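Local coordinates for protein shikimate 5-dehydrogenase (PDB 2D5C) that catalyses the reversible NADPH-linked reduction of 3-dehydroshikimate to shikimate, the fourth of seven steps on the pathway to chorismate, at residues P17-F22 with P230-Q235; G56-L61 with R241-L246; P102-A107 with R129-A134; Q235-F240 with S251-A256. All coordinates share one frame; numbering follows the deposited sequence.

Interaction 1 of 4, residues P17-F22 with P230-Q235; sequences PAMHAF and PMLAWQ. With SKM ((3R,4S,5R)-3,4,5-trihydroxycyclohex-1-ene-1-carboxylic acid), chain E.
Met19 bridges two helices in a buried apolar contact beside the shikimate pocket, reaching from helix 16-26 of the substrate-binding domain to Leu232 and Ala233 on helix 229-244. The short axes pass 10.7 Å apart at 50°, too far for backbones to meet, and the long methionine side chain spans the gap. A bend at its last torsion (chi3 -68°) turns CE toward Leu232, where it lies 3.5 Å from CG, while Met19 SD rests against the backbone, 3.7 Å from Ala233 CA. Leu232 CD1 lies between Met19 CE and the ligand, 4.1 Å from SKM C4, and Tyr207 packs on the same side chain.

One turn on, Gln235 is folded back over its own helix, CG between the backbone N and the carbonyl carbon and the chain bent again at chi2 (76°). Its NE2 gives a 2.9 Å hydrogen bond to a lone pair of Leu232 O, which is tilted somewhat from the amide plane; the bond helps to set the rotation of the amide, with OE1 facing the ligand. There Gln235 OE1 accepts a 3.0 Å hydrogen bond from SKM O7. A leucine here would probably leave that ligand hydroxyl without this acceptor and Leu232 O without its side-chain donor. Ser14, Ser16, Lys64 and Asp100 bind the same ligand, so this helix pair forms part of the wall of the shikimate site characteristic of the shikimate dehydrogenase family.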
# COMPACT_ATOMS: atom_id res chain seq x y z
N PRO A 17 14.34 4.09 -14.32
CA PRO A 17 15.41 4.06 -13.32
C PRO A 17 15.98 5.45 -13.08
O PRO A 17 16.22 5.84 -11.94
CB PRO A 17 16.42 3.10 -13.94
CG PRO A 17 15.54 2.13 -14.67
CD PRO A 17 14.54 3.04 -15.34
N ALA A 18 16.20 6.21 -14.16
CA ALA A 18 16.74 7.56 -14.05
C ALA A 18 15.77 8.51 -13.34
O ALA A 18 16.17 9.33 -12.52
CB ALA A 18 17.09 8.10 -15.44
N MET A 19 14.49 8.41 -13.67
CA MET A 19 13.50 9.29 -13.05
C MET A 19 13.37 9.06 -11.55
O MET A 19 13.30 10.00 -10.77
CB MET A 19 12.11 9.07 -13.65
CG MET A 19 11.93 9.55 -15.07
SD MET A 19 10.16 9.60 -15.45
CE MET A 19 9.74 7.85 -15.44
N HIS A 20 13.32 7.79 -11.16
CA HIS A 20 13.10 7.54 -9.73
C HIS A 20 14.40 7.66 -8.92
O HIS A 20 14.39 7.91 -7.73
CB HIS A 20 12.51 6.14 -9.58
CG HIS A 20 11.08 6.14 -10.03
ND1 HIS A 20 10.70 5.89 -11.31
CD2 HIS A 20 9.93 6.40 -9.27
CE1 HIS A 20 9.35 5.98 -11.31
NE2 HIS A 20 8.87 6.28 -10.10
N ALA A 21 15.56 7.56 -9.56
CA ALA A 21 16.81 7.79 -8.84
C ALA A 21 16.72 9.24 -8.41
O ALA A 21 17.07 9.59 -7.28
CB ALA A 21 18.01 7.57 -9.77
N PHE A 22 16.23 10.09 -9.31
CA PHE A 22 16.04 11.50 -8.99
C PHE A 22 15.02 11.62 -7.86
O PHE A 22 15.22 12.36 -6.90
CB PHE A 22 15.51 12.28 -10.19
CG PHE A 22 14.90 13.60 -9.82
CD1 PHE A 22 15.71 14.69 -9.47
CD2 PHE A 22 13.52 13.74 -9.72
CE1 PHE A 22 15.15 15.88 -9.03
CE2 PHE A 22 12.95 14.93 -9.28
CZ PHE A 22 13.77 16.00 -8.93
N PRO A 230 6.20 14.08 -20.58
CA PRO A 230 5.41 14.59 -19.46
C PRO A 230 4.54 13.50 -18.83
O PRO A 230 4.44 13.42 -17.61
CB PRO A 230 4.60 15.71 -20.10
CG PRO A 230 5.56 16.25 -21.13
CD PRO A 230 6.08 14.97 -21.75
N MET A 231 3.90 12.66 -19.65
CA MET A 231 3.06 11.58 -19.11
C MET A 231 3.94 10.56 -18.38
O MET A 231 3.56 10.05 -17.33
CB MET A 231 2.30 10.86 -20.23
CG MET A 231 1.37 9.75 -19.73
SD MET A 231 0.44 8.98 -21.08
CE MET A 231 -0.22 7.51 -20.27
N LEU A 232 5.10 10.27 -18.95
CA LEU A 232 6.00 9.30 -18.33
C LEU A 232 6.37 9.77 -16.92
O LEU A 232 6.36 8.99 -15.96
CB LEU A 232 7.27 9.13 -19.17
CG LEU A 232 8.30 8.12 -18.66
CD1 LEU A 232 7.69 6.74 -18.61
CD2 LEU A 232 9.53 8.13 -19.57
N ALA A 233 6.69 11.05 -16.80
CA ALA A 233 7.08 11.65 -15.52
C ALA A 233 5.95 11.69 -14.50
O ALA A 233 6.16 11.41 -13.32
CB ALA A 233 7.60 13.06 -15.74
N TRP A 234 4.75 12.04 -14.95
CA TRP A 234 3.62 12.10 -14.04
C TRP A 234 3.14 10.72 -13.58
O TRP A 234 2.86 10.54 -12.39
CB TRP A 234 2.47 12.88 -14.68
CG TRP A 234 2.53 14.32 -14.33
CD1 TRP A 234 2.97 15.34 -15.12
CD2 TRP A 234 2.16 14.91 -13.08
NE1 TRP A 234 2.91 16.53 -14.43
CE2 TRP A 234 2.41 16.30 -13.18
CE3 TRP A 234 1.65 14.39 -11.88
CZ2 TRP A 234 2.17 17.18 -12.13
CZ3 TRP A 234 1.41 15.27 -10.83
CH2 TRP A 234 1.67 16.65 -10.96
N GLN A 235 3.05 9.76 -14.49
CA GLN A 235 2.61 8.44 -14.05
C GLN A 235 3.63 7.90 -13.05
O GLN A 235 3.27 7.18 -12.10
CB GLN A 235 2.40 7.48 -15.23
CG GLN A 235 3.65 7.06 -16.02
CD GLN A 235 4.51 6.03 -15.32
OE1 GLN A 235 3.99 5.08 -14.70
NE2 GLN A 235 5.83 6.18 -15.42
O12 SKM E . 3.18 2.82 -17.25
C8 SKM E . 4.57 3.07 -17.47
C6 SKM E . 5.42 2.13 -16.57
O7 SKM E . 5.08 2.37 -15.20
C5 SKM E . 6.94 2.38 -16.77
C4 SKM E . 7.32 2.65 -18.23
C1 SKM E . 8.76 2.67 -18.57
O2 SKM E . 9.68 2.46 -17.61
O3 SKM E . 9.13 2.89 -19.72
C10 SKM E . 6.42 2.85 -19.20
C9 SKM E . 4.92 2.84 -18.97
O11 SKM E . 4.41 1.57 -19.39

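Interaction 2 of 4, residues G56-L61 with R241-L246; sequences GVNLTL and RLWTGL. With SKM ((3R,4S,5R)-3,4,5-trihydroxycyclohex-1-ene-1-carboxylic acid), chain E; SO4 (sulfate ion), chain F.
Trp243, near the end of helix 229-244, lies against strand 56-59 in the mixed sheet of the alpha/beta substrate-binding domain. From CB, the side chain sets CG anti to the carbonyl carbon (chi1 -62°), which carries the indole toward Gly56. CD1, NE1 and CE2 run under Gly56 CA, which sits over the five-membered ring, 3.8 Å from its centroid, in a CH-pi contact. The glycine permits this closeness, since a beta carbon would clash with NE1. The N-H is bonded to Val87 O on the adjoining strand 86-90. Farther out, Trp243 CZ2 has Val57 O at its edge, 3.6 Å away. At the tip, CH2 meets Asn58 OD1 at 3.4 Å, near the ring plane, although amide and indole planes are turned 46° apart. Tyr33 OH and Asn85 O hold the two ends of that amide. A leucine in place of Trp243 would probably leave Val87 O without its indole donor and open a gap under Gly56 and beside Asn58.

The residue before, Leu242, gives its backbone carbonyl to Arg55 of the second subunit, and Arg241 NE bonds a sulfate, probably from the crystallisation liquor, that also reaches Glu91 N of that subunit. Along the strand, the contact leads into the shikimate pocket, where Asn58 CB is 3.2 Å from SKM O7 and Thr60 OG1 shares a 3.2 Å hydrogen bond with SKM O11.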
# COMPACT_ATOMS: atom_id res chain seq x y z
N GLY A 56 7.60 -1.92 -4.34
CA GLY A 56 6.70 -1.67 -5.45
C GLY A 56 7.42 -1.81 -6.77
O GLY A 56 8.65 -1.78 -6.84
N VAL A 57 6.65 -2.00 -7.83
CA VAL A 57 7.23 -2.12 -9.16
C VAL A 57 6.27 -1.52 -10.15
O VAL A 57 5.07 -1.44 -9.90
CB VAL A 57 7.48 -3.59 -9.60
CG1 VAL A 57 8.47 -4.27 -8.67
CG2 VAL A 57 6.15 -4.37 -9.65
N ASN A 58 6.83 -1.07 -11.27
CA ASN A 58 6.03 -0.55 -12.37
C ASN A 58 6.01 -1.72 -13.34
O ASN A 58 6.93 -2.55 -13.34
CB ASN A 58 6.70 0.67 -13.02
CG ASN A 58 6.40 1.95 -12.28
OD1 ASN A 58 7.29 2.76 -12.02
ND2 ASN A 58 5.12 2.15 -11.94
N LEU A 59 4.94 -1.82 -14.14
CA LEU A 59 4.83 -2.89 -15.11
C LEU A 59 4.70 -2.27 -16.48
O LEU A 59 4.01 -1.26 -16.65
CB LEU A 59 3.58 -3.75 -14.85
CG LEU A 59 3.45 -4.50 -13.53
CD1 LEU A 59 2.18 -5.34 -13.58
CD2 LEU A 59 4.66 -5.39 -13.28
N THR A 60 5.37 -2.86 -17.46
CA THR A 60 5.32 -2.37 -18.83
C THR A 60 5.06 -3.59 -19.72
O THR A 60 4.85 -4.69 -19.22
CB THR A 60 6.66 -1.65 -19.20
OG1 THR A 60 6.43 -0.72 -20.26
CG2 THR A 60 7.71 -2.66 -19.62
N LEU A 61 5.06 -3.41 -21.04
CA LEU A 61 4.82 -4.53 -21.96
C LEU A 61 5.72 -5.72 -21.66
O LEU A 61 6.89 -5.56 -21.30
CB LEU A 61 5.08 -4.13 -23.41
CG LEU A 61 4.16 -3.15 -24.13
CD1 LEU A 61 4.34 -1.75 -23.58
CD2 LEU A 61 4.51 -3.19 -25.61
N ARG A 241 4.25 8.17 -5.14
CA ARG A 241 3.43 8.60 -4.03
C ARG A 241 2.61 7.41 -3.54
O ARG A 241 2.39 7.27 -2.35
CB ARG A 241 2.51 9.77 -4.41
CG ARG A 241 1.74 10.33 -3.23
CD ARG A 241 0.90 11.52 -3.64
NE ARG A 241 -0.08 11.15 -4.65
CZ ARG A 241 -0.85 12.02 -5.30
NH1 ARG A 241 -0.76 13.32 -5.04
NH2 ARG A 241 -1.72 11.59 -6.21
N LEU A 242 2.14 6.56 -4.46
CA LEU A 242 1.37 5.39 -4.02
C LEU A 242 2.25 4.53 -3.12
O LEU A 242 1.81 4.04 -2.09
CB LEU A 242 0.90 4.54 -5.20
CG LEU A 242 -0.15 5.10 -6.14
CD1 LEU A 242 -0.49 4.06 -7.19
CD2 LEU A 242 -1.39 5.49 -5.36
N TRP A 243 3.51 4.34 -3.53
CA TRP A 243 4.43 3.51 -2.76
C TRP A 243 4.88 4.08 -1.41
O TRP A 243 5.04 3.33 -0.46
CB TRP A 243 5.69 3.21 -3.56
CG TRP A 243 5.47 2.45 -4.82
CD1 TRP A 243 4.54 1.46 -5.04
CD2 TRP A 243 6.21 2.59 -6.04
NE1 TRP A 243 4.66 0.99 -6.33
CE2 TRP A 243 5.67 1.67 -6.96
CE3 TRP A 243 7.28 3.41 -6.43
CZ2 TRP A 243 6.16 1.54 -8.27
CZ3 TRP A 243 7.77 3.28 -7.74
CH2 TRP A 243 7.21 2.36 -8.64
N THR A 244 5.08 5.39 -1.34
CA THR A 244 5.61 6.01 -0.12
C THR A 244 4.76 7.05 0.61
O THR A 244 5.02 7.34 1.77
CB THR A 244 6.92 6.74 -0.42
OG1 THR A 244 6.64 7.85 -1.29
CG2 THR A 244 7.90 5.81 -1.12
N GLY A 245 3.79 7.63 -0.09
CA GLY A 245 2.97 8.67 0.50
C GLY A 245 3.60 10.02 0.19
O GLY A 245 3.09 11.06 0.60
N LEU A 246 4.71 10.01 -0.54
CA LEU A 246 5.41 11.25 -0.90
C LEU A 246 5.37 11.48 -2.41
O LEU A 246 5.56 10.55 -3.18
CB LEU A 246 6.87 11.17 -0.44
CG LEU A 246 7.11 11.08 1.07
CD1 LEU A 246 8.58 10.81 1.35
CD2 LEU A 246 6.67 12.37 1.73
O12 SKM E . 3.18 2.82 -17.25
C8 SKM E . 4.57 3.07 -17.47
C6 SKM E . 5.42 2.13 -16.57
O7 SKM E . 5.08 2.37 -15.20
C5 SKM E . 6.94 2.38 -16.77
C4 SKM E . 7.32 2.65 -18.23
C1 SKM E . 8.76 2.67 -18.57
O2 SKM E . 9.68 2.46 -17.61
O3 SKM E . 9.13 2.89 -19.72
C10 SKM E . 6.42 2.85 -19.20
C9 SKM E . 4.92 2.84 -18.97
O11 SKM E . 4.41 1.57 -19.39
S SO4 F . -2.56 8.68 -3.38
O1 SO4 F . -1.09 8.29 -3.95
O2 SO4 F . -2.87 7.63 -2.43
O3 SO4 F . -2.53 9.87 -2.84
O4 SO4 F . -3.40 8.55 -4.55

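Interaction 3 of 4, residues P102-A107 with R129-A134; sequences PGFLEA and RAVAFA
Phe104 and Val131 form the buried side of a helix-helix contact in the Rossmann-type NADP(+)-binding domain, where helix 100-110, running between the two domains, crosses helix 126-137, the first helix after the glycine-rich NADP(+)-binding turn. The short axes come within 8.8 Å at a signed angle of -62°, close enough for small residues to approach the partner helix directly. With its ring carried anti to the backbone N (chi1 180°), Phe104 stretches out toward Val131 and presents one face to it. Val131 CG1 sits over that face in a CH-pi contact, 3.9 Å from the ring centroid and displaced toward the CZ and CE2 rim. Val131 CG2 adds a looser touch at CD1. Behind this pair the packing continues into buried neighbours: Met231 meets Phe104, and Leu205, an NADP(+)-binding residue, meets Val131.

A second close pair, Leu105 with Ala134, lies on the other side, and the link between the two pairs is the loose part of the contact: Ala134 CB approaches Phe104 CD2 only to 4.3 Å, obliquely to the ring. The two sides differ less in closeness than in burial, for Leu105 is partly exposed whereas Phe104, Val131 and Ala134 are buried. Farther along helix 126-137, Arg129 is salt-bridged to Glu158. At the solvent margin Leu105 CG packs on Ala134 CB at 3.8 Å, and both methyls lie against the same carbonyl oxygen, CD1 3.5 Å and CD2 3.7 Å from Ala134 O.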
# COMPACT_ATOMS: atom_id res chain seq x y z
N PRO A 102 -4.37 8.86 -14.59
CA PRO A 102 -4.28 10.17 -13.94
C PRO A 102 -3.03 10.94 -14.40
O PRO A 102 -3.06 12.17 -14.49
CB PRO A 102 -4.25 9.82 -12.45
CG PRO A 102 -3.64 8.45 -12.44
CD PRO A 102 -4.33 7.78 -13.59
N GLY A 103 -1.97 10.21 -14.70
CA GLY A 103 -0.74 10.85 -15.15
C GLY A 103 -0.96 11.57 -16.46
O GLY A 103 -0.44 12.67 -16.69
N PHE A 104 -1.75 10.96 -17.34
CA PHE A 104 -2.03 11.58 -18.63
C PHE A 104 -2.73 12.94 -18.48
O PHE A 104 -2.35 13.93 -19.10
CB PHE A 104 -2.88 10.62 -19.47
CG PHE A 104 -3.24 11.17 -20.81
CD1 PHE A 104 -2.31 11.15 -21.84
CD2 PHE A 104 -4.49 11.71 -21.04
CE1 PHE A 104 -2.64 11.67 -23.09
CE2 PHE A 104 -4.83 12.23 -22.27
CZ PHE A 104 -3.89 12.21 -23.30
N LEU A 105 -3.76 13.01 -17.63
CA LEU A 105 -4.47 14.26 -17.42
C LEU A 105 -3.56 15.33 -16.80
O LEU A 105 -3.63 16.50 -17.18
CB LEU A 105 -5.70 14.03 -16.52
CG LEU A 105 -6.84 13.19 -17.11
CD1 LEU A 105 -8.02 13.10 -16.13
CD2 LEU A 105 -7.29 13.82 -18.41
N GLU A 106 -2.69 14.92 -15.87
CA GLU A 106 -1.77 15.87 -15.24
C GLU A 106 -0.80 16.41 -16.29
O GLU A 106 -0.51 17.61 -16.33
CB GLU A 106 -0.98 15.20 -14.12
CG GLU A 106 -1.81 14.60 -12.99
CD GLU A 106 -2.35 15.64 -12.02
OE1 GLU A 106 -2.66 15.26 -10.87
OE2 GLU A 106 -2.49 16.82 -12.41
N ALA A 107 -0.31 15.51 -17.15
CA ALA A 107 0.62 15.90 -18.22
C ALA A 107 -0.04 16.88 -19.19
O ALA A 107 0.58 17.85 -19.62
CB ALA A 107 1.12 14.66 -18.97
N ARG A 129 -6.41 2.20 -23.52
CA ARG A 129 -7.56 2.12 -22.63
C ARG A 129 -7.41 3.06 -21.44
O ARG A 129 -8.40 3.62 -20.95
CB ARG A 129 -7.76 0.67 -22.14
CG ARG A 129 -8.22 -0.29 -23.24
CD ARG A 129 -8.39 -1.73 -22.70
NE ARG A 129 -9.44 -1.82 -21.68
CZ ARG A 129 -10.73 -2.03 -21.92
NH1 ARG A 129 -11.19 -2.17 -23.16
NH2 ARG A 129 -11.57 -2.10 -20.90
N ALA A 130 -6.18 3.27 -20.99
CA ALA A 130 -5.94 4.15 -19.86
C ALA A 130 -6.20 5.60 -20.28
O ALA A 130 -6.83 6.37 -19.55
CB ALA A 130 -4.50 3.99 -19.35
N VAL A 131 -5.73 5.97 -21.47
CA VAL A 131 -5.94 7.33 -21.97
C VAL A 131 -7.43 7.59 -22.20
O VAL A 131 -7.95 8.65 -21.83
CB VAL A 131 -5.15 7.55 -23.29
CG1 VAL A 131 -5.54 8.88 -23.93
CG2 VAL A 131 -3.66 7.56 -22.97
N ALA A 132 -8.12 6.64 -22.82
CA ALA A 132 -9.55 6.79 -23.07
C ALA A 132 -10.29 6.94 -21.73
O ALA A 132 -11.20 7.76 -21.61
CB ALA A 132 -10.09 5.56 -23.84
N PHE A 133 -9.90 6.15 -20.73
CA PHE A 133 -10.51 6.21 -19.41
C PHE A 133 -10.31 7.59 -18.78
O PHE A 133 -11.24 8.18 -18.23
CB PHE A 133 -9.91 5.14 -18.50
CG PHE A 133 -10.51 5.11 -17.11
CD1 PHE A 133 -10.06 5.97 -16.12
CD2 PHE A 133 -11.54 4.22 -16.81
CE1 PHE A 133 -10.63 5.94 -14.85
CE2 PHE A 133 -12.10 4.18 -15.54
CZ PHE A 133 -11.64 5.05 -14.56
N ALA A 134 -9.10 8.11 -18.89
CA ALA A 134 -8.78 9.42 -18.33
C ALA A 134 -9.55 10.54 -19.03
O ALA A 134 -10.10 11.43 -18.37
CB ALA A 134 -7.29 9.67 -18.44

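Interaction 4 of 4, residues Q235-F240 with S251-A256; sequences QGALAF and SGMEEA. With SKM ((3R,4S,5R)-3,4,5-trihydroxycyclohex-1-ene-1-carboxylic acid), chain E.
Gly236 O is gripped twice: Phe240 N donates the helical hydrogen bond at 2.9 Å, and His20 NE2 of helix 16-26 adds a second, probable and longer one. The same glycine receives Met253 from the C-terminal helix 250-260, so the polar hold and the apolar contact meet at one residue. Met253 supplies the whole reach from its side. Its chain leaves the helix extended through chi2, then bends at chi3 (66°), bringing the methyl down onto the backbone between two residues. Met253 CE lies 3.7 Å from Gly236 C and equally close to Ala237 N, while SD touches Ala237 CB, also at 3.7 Å. The thioether thus lies across the helix surface, with sulfur on the alanine and methyl on the peptide link. Lack of a side chain at Gly236 matters, because a beta carbon would come within 3.2 Å of Met253 CE, a tight fit.

Glu254 packs on Leu229, Pro230 and Ala233 of helix 229-244 and is salt-bridged to Arg258. The contact belongs to the C-terminal pair of helices, in which helix 250-260 packs across helix 229-244. Met19 and Phe22 of helix 16-26 also pack on Met253, and Phe240 reaches His20 and Leu24, so the methionine is wedged where helices 16-26, 229-244 and 250-260 converge.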
# COMPACT_ATOMS: atom_id res chain seq x y z
N GLN A 235 3.05 9.76 -14.49
CA GLN A 235 2.61 8.44 -14.05
C GLN A 235 3.63 7.90 -13.05
O GLN A 235 3.27 7.18 -12.10
CB GLN A 235 2.40 7.48 -15.23
CG GLN A 235 3.65 7.06 -16.02
CD GLN A 235 4.51 6.03 -15.32
OE1 GLN A 235 3.99 5.08 -14.70
NE2 GLN A 235 5.83 6.18 -15.42
N GLY A 236 4.90 8.27 -13.24
CA GLY A 236 5.95 7.82 -12.34
C GLY A 236 5.86 8.50 -10.98
O GLY A 236 5.96 7.83 -9.95
N ALA A 237 5.68 9.81 -10.96
CA ALA A 237 5.57 10.54 -9.69
C ALA A 237 4.38 10.03 -8.90
O ALA A 237 4.44 9.86 -7.68
CB ALA A 237 5.41 12.04 -9.94
N LEU A 238 3.28 9.78 -9.60
CA LEU A 238 2.08 9.28 -8.94
C LEU A 238 2.31 7.89 -8.37
O LEU A 238 1.78 7.56 -7.31
CB LEU A 238 0.90 9.26 -9.91
CG LEU A 238 0.40 10.63 -10.35
CD1 LEU A 238 -0.71 10.44 -11.37
CD2 LEU A 238 -0.11 11.41 -9.16
N ALA A 239 3.08 7.07 -9.07
CA ALA A 239 3.34 5.72 -8.57
C ALA A 239 4.21 5.81 -7.31
O ALA A 239 4.01 5.07 -6.35
CB ALA A 239 4.06 4.88 -9.63
N PHE A 240 5.18 6.72 -7.34
CA PHE A 240 6.06 6.89 -6.18
C PHE A 240 5.25 7.31 -4.95
O PHE A 240 5.54 6.87 -3.83
CB PHE A 240 7.13 7.95 -6.48
CG PHE A 240 8.30 7.88 -5.55
CD1 PHE A 240 9.46 7.20 -5.91
CD2 PHE A 240 8.23 8.49 -4.30
CE1 PHE A 240 10.55 7.12 -5.02
CE2 PHE A 240 9.30 8.41 -3.41
CZ PHE A 240 10.46 7.73 -3.77
N SER A 251 8.22 17.59 -12.70
CA SER A 251 9.07 18.28 -13.67
C SER A 251 10.52 17.82 -13.51
O SER A 251 11.26 17.72 -14.49
CB SER A 251 8.97 19.79 -13.48
OG SER A 251 7.67 20.26 -13.82
N GLY A 252 10.91 17.56 -12.27
CA GLY A 252 12.26 17.09 -12.02
C GLY A 252 12.46 15.71 -12.61
O GLY A 252 13.50 15.40 -13.18
N MET A 253 11.44 14.87 -12.48
CA MET A 253 11.53 13.53 -13.03
C MET A 253 11.53 13.58 -14.56
O MET A 253 12.18 12.76 -15.21
CB MET A 253 10.35 12.68 -12.53
CG MET A 253 10.47 12.38 -11.04
SD MET A 253 9.08 11.42 -10.37
CE MET A 253 9.33 9.89 -11.24
N GLU A 254 10.82 14.55 -15.13
CA GLU A 254 10.77 14.66 -16.59
C GLU A 254 12.16 15.02 -17.09
O GLU A 254 12.68 14.40 -18.02
CB GLU A 254 9.78 15.75 -17.01
CG GLU A 254 9.44 15.71 -18.49
CD GLU A 254 8.68 16.93 -18.95
OE1 GLU A 254 7.77 17.38 -18.22
OE2 GLU A 254 9.00 17.44 -20.05
N GLU A 255 12.76 16.01 -16.44
CA GLU A 255 14.10 16.46 -16.79
C GLU A 255 15.11 15.32 -16.71
O GLU A 255 16.00 15.21 -17.55
CB GLU A 255 14.52 17.60 -15.85
CG GLU A 255 15.91 18.15 -16.13
CD GLU A 255 16.13 18.47 -17.59
OE1 GLU A 255 15.22 19.05 -18.22
OE2 GLU A 255 17.22 18.15 -18.11
N ALA A 256 14.95 14.47 -15.70
CA ALA A 256 15.84 13.33 -15.51
C ALA A 256 15.71 12.30 -16.63
O ALA A 256 16.70 11.68 -17.02
CB ALA A 256 15.55 12.67 -14.16
O12 SKM E . 3.18 2.82 -17.25
C8 SKM E . 4.57 3.07 -17.47
C6 SKM E . 5.42 2.13 -16.57
O7 SKM E . 5.08 2.37 -15.20
C5 SKM E . 6.94 2.38 -16.77
C4 SKM E . 7.32 2.65 -18.23
C1 SKM E . 8.76 2.67 -18.57
O2 SKM E . 9.68 2.46 -17.61
O3 SKM E . 9.13 2.89 -19.72
C10 SKM E . 6.42 2.85 -19.20
C9 SKM E . 4.92 2.84 -18.97
O11 SKM E . 4.41 1.57 -19.39

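In the fold
All four contacts are largely buried, yet three depend on helix 229-244, which successively meets helix 16-26 (interaction 1), helix 250-260 (interaction 4) and strand 56-59 (interaction 2). Interactions 1 and 4 lie with centres about 3 Å apart, share Gln235, and each rely on a bent methionine. Interaction 2, about 11 Å from both, uses an aromatic ring on a strand and also approaches the second subunit. Interaction 3 belongs to the cofactor side; it is purely apolar, with a partly exposed margin, and touches interactions 1 and 4, through Phe104 on Met231 and Pro102 on Leu238, but not interaction 2. Shikimate touches interactions 1 and 2, and interaction 4 only through Gln235.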